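Local coordinates for DNA polymerase (Pyrobaculum calidifontis, PDB 5MDN), which probably catalyses template-directed DNA synthesis, adding deoxyribonucleotides from their triphosphates to a growing strand with release of diphosphate, at residues D674-D686 with K707-V719. Sequence-based numbering, arbitrary orientation.
Sequences DLIIWKTLDKELD and KVGKGTTVGYVIV
The carbonyl oxygen of I677 is gripped twice from segment 707-719: Y716 N donates a hydrogen bond to I677 O at 3.1 Å (158° at the hydrogen), and G715 CA brings a C-H to the same I677 O at 3.3 Å. With the return bond, I677 N to Y716 O at 3.0 Å, this makes an antiparallel hydrogen-bonded pair, a single bridge that sets an otherwise irregular segment beside strand 716-718. This strand pairs in turn with 729-731, in the C-terminal region that forms the thumb in family B polymerases.

Side chains pack around the bridge. A chi1 of 63° puts Y716 CG between the backbone N and the carbonyl carbon, and the ring turns one face to I677, whose CB lies 4.0 Å from the ring centroid, toward the rim, in a CH-pi contact. I677 CD1 touches Y716 CE1 and also meets I718 CD1, which lies in plane at the ring edge. On the other side of the pair, I676 CG1 meets V717 CG2; Y746 of helix 743-756 packs on I677 and V717.

W678 starts out away from segment 707-719, yet its six-membered ring swings back, and CE3 approaches G715 CA obliquely at 3.6 Å. I676 CG2 sits over one face of this indole, and H314 meets it edge-to-face.

The double grip recurs farther along: K679 O accepts V714 N at 3.2 Å, nearly in line with the carbonyl, and also receives the C-H of T713 CA. Two weak bonds follow, from T712 N to T680 O and from G711 N to L681 O. At the exposed end, the K710 chain runs extended until its last torsion bends, and its NZ forms a salt bridge with E684 OE2 at 2.9 Å.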
# COMPACT_ATOMS: atom_id res chain seq x y z
N ASP A 674 -3.14 11.54 28.13
CA ASP A 674 -4.39 11.33 27.43
C ASP A 674 -5.08 12.64 27.04
O ASP A 674 -6.00 12.62 26.21
CB ASP A 674 -5.34 10.48 28.28
CG ASP A 674 -4.73 9.14 28.65
OD1 ASP A 674 -4.17 8.47 27.76
OD2 ASP A 674 -4.81 8.76 29.84
N LEU A 675 -4.66 13.77 27.61
CA LEU A 675 -5.29 15.05 27.33
C LEU A 675 -4.61 15.85 26.23
O LEU A 675 -5.15 16.87 25.80
CB LEU A 675 -5.35 15.89 28.61
CG LEU A 675 -6.10 15.29 29.80
CD1 LEU A 675 -6.31 16.34 30.88
CD2 LEU A 675 -7.44 14.70 29.36
N ILE A 676 -3.43 15.42 25.76
CA ILE A 676 -2.72 16.16 24.72
C ILE A 676 -3.44 16.03 23.39
O ILE A 676 -3.91 14.95 23.01
CB ILE A 676 -1.26 15.70 24.63
CG1 ILE A 676 -0.41 16.30 25.76
CG2 ILE A 676 -0.65 16.06 23.28
CD1 ILE A 676 -0.52 15.60 27.08
N ILE A 677 -3.52 17.14 22.66
CA ILE A 677 -4.13 17.20 21.33
C ILE A 677 -3.03 17.50 20.32
O ILE A 677 -2.35 18.53 20.42
CB ILE A 677 -5.24 18.27 21.28
CG1 ILE A 677 -6.25 18.05 22.41
CG2 ILE A 677 -5.93 18.25 19.93
CD1 ILE A 677 -7.22 19.19 22.58
N TRP A 678 -2.84 16.60 19.36
CA TRP A 678 -1.78 16.74 18.37
C TRP A 678 -2.25 17.48 17.13
O TRP A 678 -3.41 17.38 16.71
CB TRP A 678 -1.23 15.38 17.92
CG TRP A 678 -0.70 14.47 18.97
CD1 TRP A 678 -1.22 13.26 19.34
CD2 TRP A 678 0.44 14.69 19.81
NE1 TRP A 678 -0.47 12.71 20.34
CE2 TRP A 678 0.55 13.56 20.66
CE3 TRP A 678 1.37 15.72 19.94
CZ2 TRP A 678 1.56 13.44 21.61
CZ3 TRP A 678 2.37 15.60 20.88
CH2 TRP A 678 2.46 14.47 21.70
N LYS A 679 -1.33 18.25 16.55
CA LYS A 679 -1.48 18.77 15.19
C LYS A 679 -0.08 18.92 14.62
O LYS A 679 0.83 19.37 15.31
CB LYS A 679 -2.25 20.09 15.15
CG LYS A 679 -2.82 20.41 13.77
CD LYS A 679 -3.77 19.31 13.32
CE LYS A 679 -4.06 19.41 11.83
NZ LYS A 679 -2.88 19.04 11.00
N THR A 680 0.08 18.55 13.34
CA THR A 680 1.41 18.30 12.80
C THR A 680 2.06 19.49 12.11
O THR A 680 3.28 19.44 11.87
CB THR A 680 1.35 17.12 11.81
OG1 THR A 680 2.67 16.62 11.58
CG2 THR A 680 0.74 17.56 10.49
N LEU A 681 1.32 20.56 11.79
CA LEU A 681 1.89 21.73 11.13
C LEU A 681 2.57 21.37 9.81
O LEU A 681 3.79 21.18 9.78
CB LEU A 681 2.89 22.44 12.05
CG LEU A 681 2.40 23.42 13.11
CD1 LEU A 681 3.58 23.99 13.87
CD2 LEU A 681 1.61 24.54 12.46
N ASP A 682 1.80 21.26 8.73
CA ASP A 682 2.39 20.81 7.47
C ASP A 682 3.09 21.94 6.73
O ASP A 682 4.13 21.73 6.10
CB ASP A 682 1.32 20.17 6.58
CG ASP A 682 0.19 21.12 6.24
OD1 ASP A 682 -0.41 21.69 7.18
OD2 ASP A 682 -0.10 21.29 5.04
N LYS A 683 2.54 23.15 6.79
CA LYS A 683 3.06 24.28 6.02
C LYS A 683 3.53 25.43 6.91
O LYS A 683 3.89 25.22 8.08
CB LYS A 683 2.03 24.77 5.00
CG LYS A 683 2.66 25.21 3.68
CD LYS A 683 2.04 24.52 2.47
CE LYS A 683 1.04 25.43 1.78
NZ LYS A 683 1.72 26.57 1.10
N GLU A 684 3.52 26.65 6.36
CA GLU A 684 4.02 27.83 7.06
C GLU A 684 3.05 28.29 8.14
O GLU A 684 1.84 28.08 8.07
CB GLU A 684 4.19 28.99 6.08
CG GLU A 684 5.18 28.79 4.95
CD GLU A 684 6.61 28.98 5.36
OE1 GLU A 684 6.84 29.60 6.42
OE2 GLU A 684 7.52 28.58 4.58
N LEU A 685 3.62 28.92 9.17
CA LEU A 685 2.84 29.64 10.16
C LEU A 685 2.41 31.00 9.61
O LEU A 685 3.17 31.66 8.89
CB LEU A 685 3.65 29.82 11.45
CG LEU A 685 3.10 30.63 12.63
CD1 LEU A 685 3.45 29.95 13.94
CD2 LEU A 685 3.67 32.04 12.59
N ASP A 686 1.19 31.42 9.93
CA ASP A 686 0.61 32.68 9.47
C ASP A 686 0.36 32.71 7.96
O ASP A 686 0.08 33.79 7.41
CB ASP A 686 1.45 33.89 9.89
CG ASP A 686 1.28 34.23 11.36
OD1 ASP A 686 0.18 33.94 11.89
OD2 ASP A 686 2.23 34.79 11.95
N LYS A 707 11.26 27.21 18.25
CA LYS A 707 10.80 26.52 17.06
C LYS A 707 9.50 27.10 16.52
O LYS A 707 8.63 27.53 17.28
CB LYS A 707 10.61 25.03 17.33
CG LYS A 707 11.47 24.51 18.46
CD LYS A 707 11.49 23.00 18.47
CE LYS A 707 12.70 22.48 17.73
NZ LYS A 707 12.69 22.82 16.29
N VAL A 708 9.39 27.11 15.19
CA VAL A 708 8.20 27.56 14.46
C VAL A 708 8.10 26.73 13.18
O VAL A 708 7.02 26.51 12.63
CB VAL A 708 8.26 29.07 14.16
CG1 VAL A 708 7.44 29.44 12.93
CG2 VAL A 708 7.73 29.85 15.34
N GLY A 709 9.25 26.19 12.75
CA GLY A 709 9.44 25.65 11.41
C GLY A 709 8.60 24.49 10.95
O GLY A 709 7.74 23.97 11.66
N LYS A 710 8.87 24.07 9.71
CA LYS A 710 8.04 23.10 9.02
C LYS A 710 8.27 21.69 9.54
O LYS A 710 9.39 21.32 9.90
CB LYS A 710 8.34 23.13 7.52
CG LYS A 710 7.80 24.31 6.77
CD LYS A 710 8.29 24.24 5.33
CE LYS A 710 7.97 25.50 4.55
NZ LYS A 710 6.53 25.87 4.67
N GLY A 711 7.20 20.90 9.59
CA GLY A 711 7.30 19.56 10.12
C GLY A 711 7.59 19.53 11.60
O GLY A 711 8.68 19.14 12.02
N THR A 712 6.61 19.93 12.42
CA THR A 712 6.78 19.96 13.87
C THR A 712 5.41 19.84 14.51
O THR A 712 4.55 20.70 14.30
CB THR A 712 7.49 21.25 14.32
OG1 THR A 712 7.38 22.25 13.29
CG2 THR A 712 8.95 20.98 14.62
N THR A 713 5.22 18.78 15.29
CA THR A 713 3.96 18.55 15.99
C THR A 713 3.98 19.29 17.32
O THR A 713 5.00 19.29 18.02
CB THR A 713 3.73 17.05 16.21
OG1 THR A 713 4.83 16.51 16.95
CG2 THR A 713 3.62 16.33 14.88
N VAL A 714 2.87 19.94 17.66
CA VAL A 714 2.86 20.87 18.78
C VAL A 714 2.45 20.18 20.08
O VAL A 714 3.22 20.17 21.05
CB VAL A 714 1.98 22.10 18.45
CG1 VAL A 714 0.53 21.71 18.13
CG2 VAL A 714 2.03 23.11 19.59
N GLY A 715 1.25 19.61 20.14
CA GLY A 715 0.78 18.97 21.35
C GLY A 715 0.40 19.97 22.42
O GLY A 715 1.28 20.47 23.13
N TYR A 716 -0.89 20.27 22.56
CA TYR A 716 -1.34 21.30 23.49
C TYR A 716 -2.45 20.77 24.39
O TYR A 716 -3.16 19.82 24.06
CB TYR A 716 -1.82 22.55 22.74
CG TYR A 716 -3.01 22.34 21.84
CD1 TYR A 716 -4.31 22.42 22.32
CD2 TYR A 716 -2.83 22.07 20.48
CE1 TYR A 716 -5.40 22.24 21.49
CE2 TYR A 716 -3.92 21.89 19.64
CZ TYR A 716 -5.20 21.97 20.15
OH TYR A 716 -6.28 21.79 19.33
N VAL A 717 -2.58 21.40 25.56
CA VAL A 717 -3.63 21.10 26.53
C VAL A 717 -4.30 22.41 26.93
O VAL A 717 -3.62 23.41 27.18
CB VAL A 717 -3.07 20.37 27.77
CG1 VAL A 717 -4.18 20.05 28.75
CG2 VAL A 717 -2.33 19.10 27.35
N ILE A 718 -5.63 22.39 27.00
CA ILE A 718 -6.39 23.56 27.43
C ILE A 718 -6.37 23.63 28.95
O ILE A 718 -6.63 22.63 29.64
CB ILE A 718 -7.82 23.52 26.88
CG1 ILE A 718 -7.85 23.89 25.38
CG2 ILE A 718 -8.74 24.45 27.66
CD1 ILE A 718 -7.34 22.82 24.44
N VAL A 719 -6.09 24.82 29.49
CA VAL A 719 -5.92 25.05 30.92
C VAL A 719 -6.85 26.17 31.34
O VAL A 719 -7.22 27.03 30.53
CB VAL A 719 -4.45 25.38 31.26
CG1 VAL A 719 -4.23 25.43 32.77
CG2 VAL A 719 -3.50 24.37 30.63